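Local coordinates for hypothetical protein (Parabacteroides distasonis, PDB 4JM1) that is of unknown function but adopts a compact alpha/beta fold resembling the prodomain of alpha-lytic protease, at residues Leu56-Val62 with Arg78-Lys84. Numbering follows the deposited sequence.
Sequences LKGVLIV and RIGKAYK
The guanidinium of Arg78 is approached obliquely by Leu60 and Val62. Leu60 CD1 lies 3.9 Å from Arg78 NE, and Val62 CG1 is 4.2 Å from Arg78 NH1. The Tyr83 ring likewise has Lys57 O at an oblique angle, near its CD1. These groups sit on an antiparallel pair of strands, 58-63 and 78-83, the second an outermost strand of the mixed sheet. Val59 pairs with Ala82 through two hydrogen bonds. Ile61 N donates to Gly80 O almost straight (173°), from above the carbonyl plane.

Next comes a classic beta bulge, where Ile79 and Gly80 both face Ile61. Ile79 N gives Ile61 O a 2.8 Å bond, while Gly80 N reaches the same oxygen only weakly. Arg78 bends at chi2 (73°), which lays its chain across Leu60, CG by CB and NE by CD1; NH1 bonds Gly76 O and Val74 O. An alanine in its place is likely to strip part of the cover from Leu60 CD1 and leave those two carbonyls without this donor. On the face opposite Leu60 and Lys81, Val59, Ile61 and Ala82 pack against helix 38-50. With chi1 at 70°, Ile79 CG1 sits close to both backbone N and C and touches Ile61 CG2 at 3.7 Å; the two side chains cross at about a right angle. At the chain end, Lys84 N donates to Lys57 O at 3.0 Å, from above that carbonyl's plane.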
# COMPACT_ATOMS: atom_id res chain seq x y z
N LEU A 56 -10.17 5.73 -1.06
CA LEU A 56 -9.50 4.48 -0.79
C LEU A 56 -10.40 3.60 0.07
O LEU A 56 -10.95 4.05 1.06
CB LEU A 56 -8.19 4.70 -0.05
CG LEU A 56 -7.11 5.45 -0.80
CD1 LEU A 56 -5.89 5.61 0.12
CD2 LEU A 56 -6.75 4.73 -2.08
N LYS A 57 -10.50 2.34 -0.31
CA LYS A 57 -11.15 1.33 0.55
C LYS A 57 -10.27 0.89 1.69
O LYS A 57 -10.75 0.40 2.70
CB LYS A 57 -11.56 0.13 -0.29
CG LYS A 57 -12.69 0.46 -1.22
CD LYS A 57 -13.22 -0.76 -1.89
CE LYS A 57 -14.34 -0.39 -2.82
NZ LYS A 57 -14.59 -1.51 -3.77
N GLY A 58 -8.95 1.05 1.52
CA GLY A 58 -8.05 0.63 2.56
C GLY A 58 -6.63 0.63 2.02
O GLY A 58 -6.41 0.98 0.86
N VAL A 59 -5.69 0.24 2.87
CA VAL A 59 -4.29 -0.02 2.51
C VAL A 59 -3.99 -1.49 2.75
O VAL A 59 -4.41 -2.07 3.78
CB VAL A 59 -3.34 0.86 3.33
CG1 VAL A 59 -1.88 0.33 3.32
CG2 VAL A 59 -3.44 2.30 2.80
N LEU A 60 -3.24 -2.06 1.80
CA LEU A 60 -2.74 -3.42 1.87
C LEU A 60 -1.23 -3.35 1.84
O LEU A 60 -0.67 -2.67 0.98
CB LEU A 60 -3.27 -4.30 0.72
CG LEU A 60 -4.79 -4.25 0.55
CD1 LEU A 60 -5.15 -4.95 -0.78
CD2 LEU A 60 -5.53 -4.85 1.76
N ILE A 61 -0.57 -4.06 2.76
CA ILE A 61 0.88 -4.20 2.76
C ILE A 61 1.26 -5.54 2.15
O ILE A 61 0.66 -6.55 2.48
CB ILE A 61 1.49 -4.07 4.17
CG1 ILE A 61 0.96 -2.81 4.89
CG2 ILE A 61 3.06 -4.12 4.10
CD1 ILE A 61 1.37 -1.46 4.31
N VAL A 62 2.22 -5.50 1.23
CA VAL A 62 2.79 -6.69 0.65
C VAL A 62 4.33 -6.63 0.75
O VAL A 62 4.91 -5.56 1.02
CB VAL A 62 2.36 -6.85 -0.86
CG1 VAL A 62 0.82 -7.01 -1.00
CG2 VAL A 62 2.91 -5.74 -1.75
N ARG A 78 -1.02 -10.58 1.26
CA ARG A 78 -1.17 -9.35 2.03
C ARG A 78 -0.69 -9.64 3.45
O ARG A 78 -1.30 -10.44 4.18
CB ARG A 78 -2.62 -8.86 2.03
CG ARG A 78 -3.08 -8.29 0.70
CD ARG A 78 -3.35 -9.30 -0.44
NE ARG A 78 -3.99 -8.61 -1.55
CZ ARG A 78 -3.47 -8.34 -2.75
NH1 ARG A 78 -2.31 -8.85 -3.12
NH2 ARG A 78 -4.14 -7.60 -3.62
N ILE A 79 0.39 -8.97 3.83
CA ILE A 79 1.02 -9.13 5.13
C ILE A 79 0.51 -8.17 6.19
O ILE A 79 0.87 -8.26 7.37
CB ILE A 79 2.57 -9.12 5.00
CG1 ILE A 79 3.12 -7.75 4.62
CG2 ILE A 79 3.03 -10.24 3.98
CD1 ILE A 79 4.62 -7.66 4.48
N GLY A 80 -0.31 -7.21 5.77
CA GLY A 80 -0.99 -6.30 6.67
C GLY A 80 -2.11 -5.62 5.91
O GLY A 80 -2.08 -5.53 4.69
N LYS A 81 -3.11 -5.11 6.65
CA LYS A 81 -4.24 -4.46 6.04
C LYS A 81 -4.88 -3.49 7.01
O LYS A 81 -4.76 -3.65 8.24
CB LYS A 81 -5.26 -5.50 5.54
CG LYS A 81 -6.03 -6.26 6.59
CD LYS A 81 -6.95 -7.26 5.89
CE LYS A 81 -7.84 -8.01 6.85
NZ LYS A 81 -7.18 -9.24 7.37
N ALA A 82 -5.57 -2.50 6.45
CA ALA A 82 -6.37 -1.52 7.19
C ALA A 82 -7.49 -1.04 6.27
O ALA A 82 -7.25 -0.72 5.11
CB ALA A 82 -5.52 -0.33 7.62
N TYR A 83 -8.71 -0.98 6.81
CA TYR A 83 -9.88 -0.51 6.06
C TYR A 83 -10.30 0.90 6.45
O TYR A 83 -10.11 1.31 7.59
CB TYR A 83 -11.06 -1.46 6.32
CG TYR A 83 -10.82 -2.90 5.87
CD1 TYR A 83 -11.10 -3.27 4.57
CD2 TYR A 83 -10.35 -3.85 6.73
CE1 TYR A 83 -10.91 -4.58 4.13
CE2 TYR A 83 -10.15 -5.17 6.32
CZ TYR A 83 -10.43 -5.51 5.00
OH TYR A 83 -10.23 -6.82 4.58
N LYS A 84 -10.88 1.58 5.48
CA LYS A 84 -11.50 2.92 5.64
C LYS A 84 -12.49 2.99 6.81
O LYS A 84 -13.20 2.02 7.10
CB LYS A 84 -12.22 3.30 4.33
CG LYS A 84 -13.41 4.30 4.45
CD LYS A 84 -14.02 4.58 3.10
CE LYS A 84 -14.90 3.43 2.64
NZ LYS A 84 -15.04 3.38 1.14
OXT LYS A 84 -12.58 4.02 7.50